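Local coordinates for DNA repair and telomere maintenance protein nbs1 (Schizosaccharomyces pombe, PDB 3HUF) that serves in the MRN complex in DNA double-strand break repair, telomere maintenance and meiosis, using its FHA and BRCT domains to bind phosphorylated partner proteins such as Ctp1, at residues 58-63 with 143-148; 94-99 with 111-116. One frame throughout, in Å; residues are numbered along the deposited sequence.

Overall arrangement
Both contacts belong to the region where the N-terminal FHA domain meets BRCT 1. Interaction 1 sets the end of helix 57-62 of the FHA domain against a BRCT 1 loop, while interaction 2 pairs the last two long strands of the FHA sheet, and along the chain it is nested inside the loop that interaction 1 closes. Their centres are 16 Å apart, yet they touch. K96 NZ of interaction 2 lies 3.1 Å from G63 O of interaction 1, so the lysine brings the strand pair up to the end of the helix. W113 NE1 lies 3.7 Å from the same G63 O, putting the indole beside the helix end too.

Interaction 1: residues 58-63 with 143-148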
ATOM      1  N   LYS A  58     -10.489   3.162   8.262  1.00 37.84           N
ATOM      2  CA  LYS A  58     -11.215   2.433   7.231  1.00 36.76           C
ATOM      3  C   LYS A  58     -10.558   2.399   5.879  1.00 36.44           C
ATOM      4  O   LYS A  58     -10.673   1.400   5.176  1.00 36.90           O
ATOM      5  CB  LYS A  58     -12.650   2.943   7.120  1.00 36.04           C
ATOM      6  CG  LYS A  58     -12.829   4.293   6.487  1.00 35.76           C
ATOM      7  CD  LYS A  58     -14.240   4.789   6.744  1.00 36.71           C
ATOM      8  CE  LYS A  58     -14.439   6.148   6.148  1.00 38.91           C
ATOM      9  NZ  LYS A  58     -15.653   6.781   6.724  1.00 41.48           N
ATOM     10  N   ASP A  59      -9.846   3.473   5.522  1.00 36.06           N
ATOM     11  CA  ASP A  59      -9.223   3.598   4.206  1.00 35.61           C
ATOM     12  C   ASP A  59      -8.058   2.632   4.064  1.00 35.82           C
ATOM     13  O   ASP A  59      -7.702   2.250   2.938  1.00 34.96           O
ATOM     14  CB  ASP A  59      -8.718   5.026   3.988  1.00 35.69           C
ATOM     15  CG  ASP A  59      -9.856   6.070   4.015  1.00 37.39           C
ATOM     16  OD1 ASP A  59     -10.956   5.789   3.500  1.00 38.91           O
ATOM     17  OD2 ASP A  59      -9.645   7.171   4.560  1.00 40.00           O
ATOM     18  N   TYR A  60      -7.449   2.260   5.192  1.00 35.56           N
ATOM     19  CA  TYR A  60      -6.361   1.239   5.190  1.00 35.96           C
ATOM     20  C   TYR A  60      -6.923  -0.104   4.697  1.00 36.00           C
ATOM     21  O   TYR A  60      -6.245  -0.847   4.003  1.00 36.17           O
ATOM     22  CB  TYR A  60      -5.739   1.085   6.584  1.00 35.65           C
ATOM     23  CG  TYR A  60      -4.903  -0.196   6.766  1.00 37.51           C
ATOM     24  CD1 TYR A  60      -3.639  -0.322   6.195  1.00 35.11           C
ATOM     25  CD2 TYR A  60      -5.405  -1.275   7.506  1.00 35.36           C
ATOM     26  CE1 TYR A  60      -2.892  -1.500   6.347  1.00 37.65           C
ATOM     27  CE2 TYR A  60      -4.681  -2.446   7.659  1.00 34.28           C
ATOM     28  CZ  TYR A  60      -3.436  -2.556   7.083  1.00 36.92           C
ATOM     29  OH  TYR A  60      -2.740  -3.714   7.252  1.00 36.36           O
ATOM     30  N   PHE A  61      -8.186  -0.381   5.031  1.00 35.33           N
ATOM     31  CA  PHE A  61      -8.841  -1.611   4.600  1.00 35.31           C
ATOM     32  C   PHE A  61      -9.534  -1.544   3.235  1.00 35.59           C
ATOM     33  O   PHE A  61      -9.560  -2.544   2.513  1.00 35.47           O
ATOM     34  CB  PHE A  61      -9.855  -2.054   5.658  1.00 34.53           C
ATOM     35  CG  PHE A  61      -9.227  -2.430   6.948  1.00 34.56           C
ATOM     36  CD1 PHE A  61      -9.190  -1.541   8.014  1.00 34.10           C
ATOM     37  CD2 PHE A  61      -8.628  -3.665   7.096  1.00 33.80           C
ATOM     38  CE1 PHE A  61      -8.605  -1.910   9.224  1.00 35.48           C
ATOM     39  CE2 PHE A  61      -8.046  -4.031   8.288  1.00 34.97           C
ATOM     40  CZ  PHE A  61      -8.039  -3.156   9.354  1.00 36.49           C
ATOM     41  N   THR A  62     -10.104  -0.389   2.883  1.00 35.85           N
ATOM     42  CA  THR A  62     -10.866  -0.272   1.629  1.00 35.92           C
ATOM     43  C   THR A  62      -9.978   0.142   0.450  1.00 36.84           C
ATOM     44  O   THR A  62     -10.328  -0.080  -0.716  1.00 37.91           O
ATOM     45  CB  THR A  62     -11.976   0.789   1.744  1.00 35.53           C
ATOM     46  OG1 THR A  62     -11.363   2.090   1.941  1.00 34.59           O
ATOM     47  CG2 THR A  62     -12.896   0.473   2.893  1.00 33.83           C
ATOM     48  N   GLY A  63      -8.861   0.781   0.749  1.00 37.36           N
ATOM     49  CA  GLY A  63      -8.031   1.393  -0.289  1.00 38.57           C
ATOM     50  C   GLY A  63      -8.607   2.704  -0.824  1.00 39.58           C
ATOM     51  O   GLY A  63      -8.161   3.197  -1.864  1.00 40.91           O
ATOM     52  N   ARG A 143      -3.753  -5.193  11.204  1.00 39.06           N
ATOM     53  CA  ARG A 143      -4.495  -6.372  10.734  1.00 39.40           C
ATOM     54  C   ARG A 143      -4.376  -6.517   9.231  1.00 39.07           C
ATOM     55  O   ARG A 143      -3.995  -5.577   8.528  1.00 39.35           O
ATOM     56  CB  ARG A 143      -5.975  -6.278  11.121  1.00 39.02           C
ATOM     57  CG  ARG A 143      -6.218  -6.115  12.602  1.00 41.86           C
ATOM     58  CD  ARG A 143      -5.851  -7.358  13.338  1.00 47.97           C
ATOM     59  NE  ARG A 143      -5.177  -7.076  14.608  1.00 53.21           N
ATOM     60  CZ  ARG A 143      -4.005  -7.597  14.968  1.00 54.22           C
ATOM     61  NH1 ARG A 143      -3.364  -8.438  14.159  1.00 55.60           N
ATOM     62  NH2 ARG A 143      -3.478  -7.284  16.142  1.00 54.07           N
ATOM     63  N   ASP A 144      -4.716  -7.693   8.738  1.00 38.64           N
ATOM     64  CA  ASP A 144      -4.626  -7.941   7.315  1.00 38.84           C
ATOM     65  C   ASP A 144      -5.613  -7.085   6.528  1.00 37.83           C
ATOM     66  O   ASP A 144      -6.726  -6.874   6.964  1.00 37.61           O
ATOM     67  CB  ASP A 144      -4.920  -9.413   7.015  1.00 39.18           C
ATOM     68  CG  ASP A 144      -4.656  -9.742   5.584  1.00 39.97           C
ATOM     69  OD1 ASP A 144      -3.470  -9.686   5.180  1.00 44.70           O
ATOM     70  OD2 ASP A 144      -5.623  -9.981   4.852  1.00 40.87           O
ATOM     71  N   SER A 145      -5.197  -6.618   5.357  1.00 37.48           N
ATOM     72  CA  SER A 145      -6.070  -5.836   4.479  1.00 36.96           C
ATOM     73  C   SER A 145      -5.771  -6.194   3.024  1.00 36.78           C
ATOM     74  O   SER A 145      -4.625  -6.440   2.667  1.00 36.41           O
ATOM     75  CB  SER A 145      -5.842  -4.333   4.714  1.00 36.03           C
ATOM     76  OG  SER A 145      -6.174  -3.536   3.570  1.00 36.71           O
ATOM     77  N   ASP A 146      -6.789  -6.179   2.183  1.00 36.65           N
ATOM     78  CA  ASP A 146      -6.584  -6.407   0.750  1.00 37.63           C
ATOM     79  C   ASP A 146      -6.086  -5.170  -0.014  1.00 37.78           C
ATOM     80  O   ASP A 146      -5.711  -5.275  -1.189  1.00 37.68           O
ATOM     81  CB  ASP A 146      -7.851  -6.983   0.118  1.00 37.59           C
ATOM     82  CG  ASP A 146      -8.178  -8.363   0.666  1.00 39.72           C
ATOM     83  OD1 ASP A 146      -7.239  -9.185   0.802  1.00 40.95           O
ATOM     84  OD2 ASP A 146      -9.359  -8.626   0.980  1.00 42.01           O
ATOM     85  N   ALA A 147      -6.046  -4.021   0.669  1.00 37.20           N
ATOM     86  CA  ALA A 147      -5.561  -2.780   0.088  1.00 37.39           C
ATOM     87  C   ALA A 147      -4.098  -2.447   0.438  1.00 37.78           C
ATOM     88  O   ALA A 147      -3.535  -1.470  -0.077  1.00 38.46           O
ATOM     89  CB  ALA A 147      -6.484  -1.615   0.486  1.00 36.79           C
ATOM     90  N   THR A 148      -3.503  -3.228   1.333  1.00 38.28           N
ATOM     91  CA  THR A 148      -2.080  -3.094   1.703  1.00 38.58           C
ATOM     92  C   THR A 148      -1.212  -3.184   0.467  1.00 38.34           C
ATOM     93  O   THR A 148      -1.366  -4.118  -0.334  1.00 37.75           O
ATOM     94  CB  THR A 148      -1.647  -4.231   2.642  1.00 38.52           C
ATOM     95  OG1 THR A 148      -2.352  -4.116   3.871  1.00 40.69           O
ATOM     96  CG2 THR A 148      -0.151  -4.162   2.944  1.00 40.44           C
TER
HETATM   97  O   HOH W   1      -9.229  -5.210   3.250  1.00 27.46           O
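F61 and S145 bring the last turn of helix 57-62 and the irregular segment 143-148 to 5.1 Å between CA atoms, and G63 and A147 come as close as 4.9 Å. Y60 takes part through both its ring and its backbone carbonyl. With CG anti to the backbone N (chi1 164°), the ring starts out toward segment 143-148, and OH donates to R143 O at 2.6 Å, nearly along the C=O axis. A tyrosine suits this place because it offers both a ring face, over which S145 CB lies in a CH-pi contact 4.0 Å from the centroid, and a hydroxyl that reaches a backbone carbonyl. The same serine grips the helix backbone: OG donates to Y60 O at 2.7 Å and accepts from A147 N at 2.9 Å, closing an ST turn. F61 turns its edge to D144 O (3.4 Å from CE2), while R143 CB lies near the ring plane. A water links F61 O with D146 N. At G63 the chain leaves the helix with a positive phi of 76°, which glycine readily adopts; lacking a side chain, it lets A147 CB approach its CA tightly. D144, whose CB points away from the helix, forms a salt bridge with K171 through OD1. A helix end gripped by an ST turn thus joins the FHA domain to BRCT 1, part of the interface that unites the two phosphoprotein-binding modules.

Interaction 2: residues 94-99 with 111-116; sequences KEKDLK and AYWRSM
K96 and W113 begin the pairing: W113 N donates to K96 O at 2.9 Å. Just beyond, L98 and A111 form an antiparallel hydrogen-bonded pair, with L98 N pointing almost straight at A111 O (2.7 Å, 178°) and A111 N returning a bond to L98 O. D97 and Y112 are the non-hydrogen-bonded pair between them, where D97 OD1 meets Y112 CB at 3.9 Å. The K96 side chain crosses that of W113 obliquely. Its CB lies 3.9 Å from W113 CB, CG stays near that same carbon, and CE, on a chain extended beyond CG, passes the ring at a slant, while the ammonium goes on to polar partners. NZ lies close to G63 O and to a water, the latter doubtfully near; this water also bonds S115 OG and sits at the indole edge, in its plane. Small A111 and branched L98 meet CB to CB at 4.1 Å and both touch F68 of strand 68-72, in the facing sheet of the FHA beta sandwich. Within their own antiparallel sheet, strand 109-113 is bordered by strand 2-6 and strand 97-102 by strand 79-81. Past strand 109-113, R114 and M116 touch M198 of helix 198-209.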
ATOM      1  N   LYS A  94     -14.544  11.791  -2.991  1.00 45.35           N
ATOM      2  CA  LYS A  94     -13.842  10.570  -2.618  1.00 47.04           C
ATOM      3  C   LYS A  94     -13.618   9.612  -3.769  1.00 47.18           C
ATOM      4  O   LYS A  94     -13.373   8.436  -3.559  1.00 48.46           O
ATOM      5  CB  LYS A  94     -14.508   9.879  -1.430  1.00 47.88           C
ATOM      6  CG  LYS A  94     -13.719  10.120  -0.155  1.00 50.21           C
ATOM      7  CD  LYS A  94     -14.228   9.291   1.010  1.00 54.66           C
ATOM      8  CE  LYS A  94     -13.396   9.600   2.270  1.00 55.51           C
ATOM      9  NZ  LYS A  94     -13.714   8.739   3.445  1.00 53.89           N
ATOM     10  N   GLU A  95     -13.682  10.122  -4.987  1.00 47.03           N
ATOM     11  CA  GLU A  95     -13.335   9.347  -6.173  1.00 46.67           C
ATOM     12  C   GLU A  95     -11.821   9.414  -6.357  1.00 45.54           C
ATOM     13  O   GLU A  95     -11.172  10.326  -5.840  1.00 44.96           O
ATOM     14  CB  GLU A  95     -13.985   9.976  -7.398  1.00 47.15           C
ATOM     15  CG  GLU A  95     -15.465   9.713  -7.526  1.00 52.49           C
ATOM     16  CD  GLU A  95     -16.223  11.006  -7.684  1.00 59.98           C
ATOM     17  OE1 GLU A  95     -16.117  11.636  -8.773  1.00 63.93           O
ATOM     18  OE2 GLU A  95     -16.917  11.404  -6.712  1.00 63.15           O
ATOM     19  N   LYS A  96     -11.266   8.484  -7.121  1.00 43.56           N
ATOM     20  CA  LYS A  96      -9.814   8.414  -7.259  1.00 43.50           C
ATOM     21  C   LYS A  96      -9.262   9.182  -8.469  1.00 42.92           C
ATOM     22  O   LYS A  96      -8.058   9.240  -8.658  1.00 42.70           O
ATOM     23  CB  LYS A  96      -9.361   6.954  -7.268  1.00 43.42           C
ATOM     24  CG  LYS A  96      -9.713   6.233  -5.973  1.00 42.39           C
ATOM     25  CD  LYS A  96      -9.562   4.740  -6.110  1.00 43.05           C
ATOM     26  CE  LYS A  96      -9.606   4.096  -4.724  1.00 43.66           C
ATOM     27  NZ  LYS A  96      -9.125   2.694  -4.783  1.00 45.11           N
ATOM     28  N   ASP A  97     -10.152   9.767  -9.263  1.00 42.69           N
ATOM     29  CA  ASP A  97      -9.781  10.535 -10.443  1.00 43.53           C
ATOM     30  C   ASP A  97     -10.597  11.814 -10.505  1.00 42.85           C
ATOM     31  O   ASP A  97     -11.825  11.774 -10.633  1.00 42.62           O
ATOM     32  CB  ASP A  97     -10.040   9.727 -11.711  1.00 44.63           C
ATOM     33  CG  ASP A  97      -9.042   8.615 -11.894  1.00 48.44           C
ATOM     34  OD1 ASP A  97      -7.975   8.874 -12.489  1.00 54.78           O
ATOM     35  OD2 ASP A  97      -9.329   7.476 -11.459  1.00 53.15           O
ATOM     36  N   LEU A  98      -9.912  12.947 -10.421  1.00 42.38           N
ATOM     37  CA  LEU A  98     -10.569  14.257 -10.488  1.00 41.84           C
ATOM     38  C   LEU A  98      -9.981  15.102 -11.619  1.00 41.67           C
ATOM     39  O   LEU A  98      -8.757  15.247 -11.741  1.00 42.27           O
ATOM     40  CB  LEU A  98     -10.452  14.994  -9.142  1.00 41.97           C
ATOM     41  CG  LEU A  98     -10.813  14.275  -7.829  1.00 41.34           C
ATOM     42  CD1 LEU A  98     -10.516  15.149  -6.649  1.00 40.58           C
ATOM     43  CD2 LEU A  98     -12.293  13.827  -7.790  1.00 41.98           C
ATOM     44  N   LYS A  99     -10.862  15.647 -12.453  1.00 40.67           N
ATOM     45  CA  LYS A  99     -10.465  16.505 -13.550  1.00 40.54           C
ATOM     46  C   LYS A  99     -10.936  17.898 -13.147  1.00 39.77           C
ATOM     47  O   LYS A  99     -12.131  18.145 -13.037  1.00 38.75           O
ATOM     48  CB  LYS A  99     -11.142  16.000 -14.832  1.00 40.96           C
ATOM     49  CG  LYS A  99     -10.925  16.804 -16.076  1.00 44.16           C
ATOM     50  CD  LYS A  99     -11.704  16.200 -17.258  1.00 49.55           C
ATOM     51  CE  LYS A  99     -12.562  17.247 -17.978  1.00 53.39           C
ATOM     52  NZ  LYS A  99     -11.922  17.758 -19.252  1.00 55.78           N
ATOM     53  N   ALA A 111      -6.086  15.231 -11.011  1.00 39.27           N
ATOM     54  CA  ALA A 111      -5.736  14.639  -9.721  1.00 38.89           C
ATOM     55  C   ALA A 111      -6.126  13.165  -9.718  1.00 38.90           C
ATOM     56  O   ALA A 111      -7.215  12.795 -10.167  1.00 39.05           O
ATOM     57  CB  ALA A 111      -6.419  15.394  -8.554  1.00 38.48           C
ATOM     58  N   TYR A 112      -5.205  12.321  -9.274  1.00 38.05           N
ATOM     59  CA  TYR A 112      -5.442  10.895  -9.199  1.00 38.48           C
ATOM     60  C   TYR A 112      -4.796  10.336  -7.946  1.00 38.37           C
ATOM     61  O   TYR A 112      -3.784  10.833  -7.467  1.00 36.53           O
ATOM     62  CB  TYR A 112      -4.961  10.128 -10.430  1.00 38.67           C
ATOM     63  CG  TYR A 112      -3.556  10.461 -10.872  1.00 42.73           C
ATOM     64  CD1 TYR A 112      -2.469   9.647 -10.495  1.00 45.47           C
ATOM     65  CD2 TYR A 112      -3.298  11.591 -11.649  1.00 43.12           C
ATOM     66  CE1 TYR A 112      -1.155   9.950 -10.888  1.00 46.83           C
ATOM     67  CE2 TYR A 112      -1.986  11.913 -12.033  1.00 47.70           C
ATOM     68  CZ  TYR A 112      -0.923  11.077 -11.660  1.00 47.79           C
ATOM     69  OH  TYR A 112       0.365  11.386 -12.055  1.00 50.95           O
ATOM     70  N   TRP A 113      -5.424   9.299  -7.422  1.00 38.76           N
ATOM     71  CA  TRP A 113      -4.957   8.658  -6.216  1.00 39.19           C
ATOM     72  C   TRP A 113      -4.095   7.473  -6.623  1.00 39.35           C
ATOM     73  O   TRP A 113      -4.516   6.664  -7.451  1.00 40.05           O
ATOM     74  CB  TRP A 113      -6.181   8.203  -5.405  1.00 38.27           C
ATOM     75  CG  TRP A 113      -5.860   7.409  -4.175  1.00 38.35           C
ATOM     76  CD1 TRP A 113      -5.934   6.049  -4.025  1.00 36.07           C
ATOM     77  CD2 TRP A 113      -5.447   7.934  -2.908  1.00 36.90           C
ATOM     78  NE1 TRP A 113      -5.569   5.698  -2.745  1.00 37.60           N
ATOM     79  CE2 TRP A 113      -5.286   6.834  -2.032  1.00 37.59           C
ATOM     80  CE3 TRP A 113      -5.205   9.227  -2.427  1.00 35.25           C
ATOM     81  CZ2 TRP A 113      -4.895   6.990  -0.696  1.00 37.63           C
ATOM     82  CZ3 TRP A 113      -4.794   9.385  -1.093  1.00 35.54           C
ATOM     83  CH2 TRP A 113      -4.647   8.268  -0.242  1.00 35.09           C
ATOM     84  N   ARG A 114      -2.892   7.392  -6.067  1.00 38.23           N
ATOM     85  CA  ARG A 114      -2.068   6.203  -6.192  1.00 39.35           C
ATOM     86  C   ARG A 114      -2.233   5.397  -4.902  1.00 39.58           C
ATOM     87  O   ARG A 114      -2.097   5.956  -3.819  1.00 38.88           O
ATOM     88  CB  ARG A 114      -0.593   6.596  -6.377  1.00 39.02           C
ATOM     89  CG  ARG A 114       0.361   5.436  -6.711  1.00 41.62           C
ATOM     90  CD  ARG A 114       1.781   5.916  -7.222  1.00 41.78           C
ATOM     91  NE  ARG A 114       1.791   6.574  -8.540  1.00 42.01           N
ATOM     92  CZ  ARG A 114       1.642   5.943  -9.706  1.00 46.29           C
ATOM     93  NH1 ARG A 114       1.440   4.621  -9.737  1.00 45.57           N
ATOM     94  NH2 ARG A 114       1.671   6.631 -10.850  1.00 45.22           N
ATOM     95  N   SER A 115      -2.515   4.098  -5.030  1.00 39.48           N
ATOM     96  CA  SER A 115      -2.655   3.189  -3.885  1.00 40.25           C
ATOM     97  C   SER A 115      -1.390   3.090  -3.071  1.00 40.23           C
ATOM     98  O   SER A 115      -0.307   2.879  -3.611  1.00 40.54           O
ATOM     99  CB  SER A 115      -3.009   1.779  -4.357  1.00 40.43           C
ATOM    100  OG  SER A 115      -4.325   1.744  -4.855  1.00 42.91           O
ATOM    101  N   MET A 116      -1.532   3.236  -1.762  1.00 39.97           N
ATOM    102  CA  MET A 116      -0.413   3.074  -0.852  1.00 39.96           C
ATOM    103  C   MET A 116      -0.992   3.006   0.540  1.00 40.11           C
ATOM    104  O   MET A 116      -1.501   4.012   1.059  1.00 39.47           O
ATOM    105  CB  MET A 116       0.577   4.230  -0.959  1.00 40.28           C
ATOM    106  CG  MET A 116       1.910   3.934  -0.305  1.00 42.36           C
ATOM    107  SD  MET A 116       3.092   5.293  -0.452  1.00 49.13           S
ATOM    108  CE  MET A 116       4.529   4.409   0.169  1.00 46.75           C
TER
HETATM  109  O   HOH W   2      -6.814   2.529  -3.926  1.00 36.22           O
HETATM  110  O   HOH W   3      -6.040   6.754  -9.912  1.00 42.50           O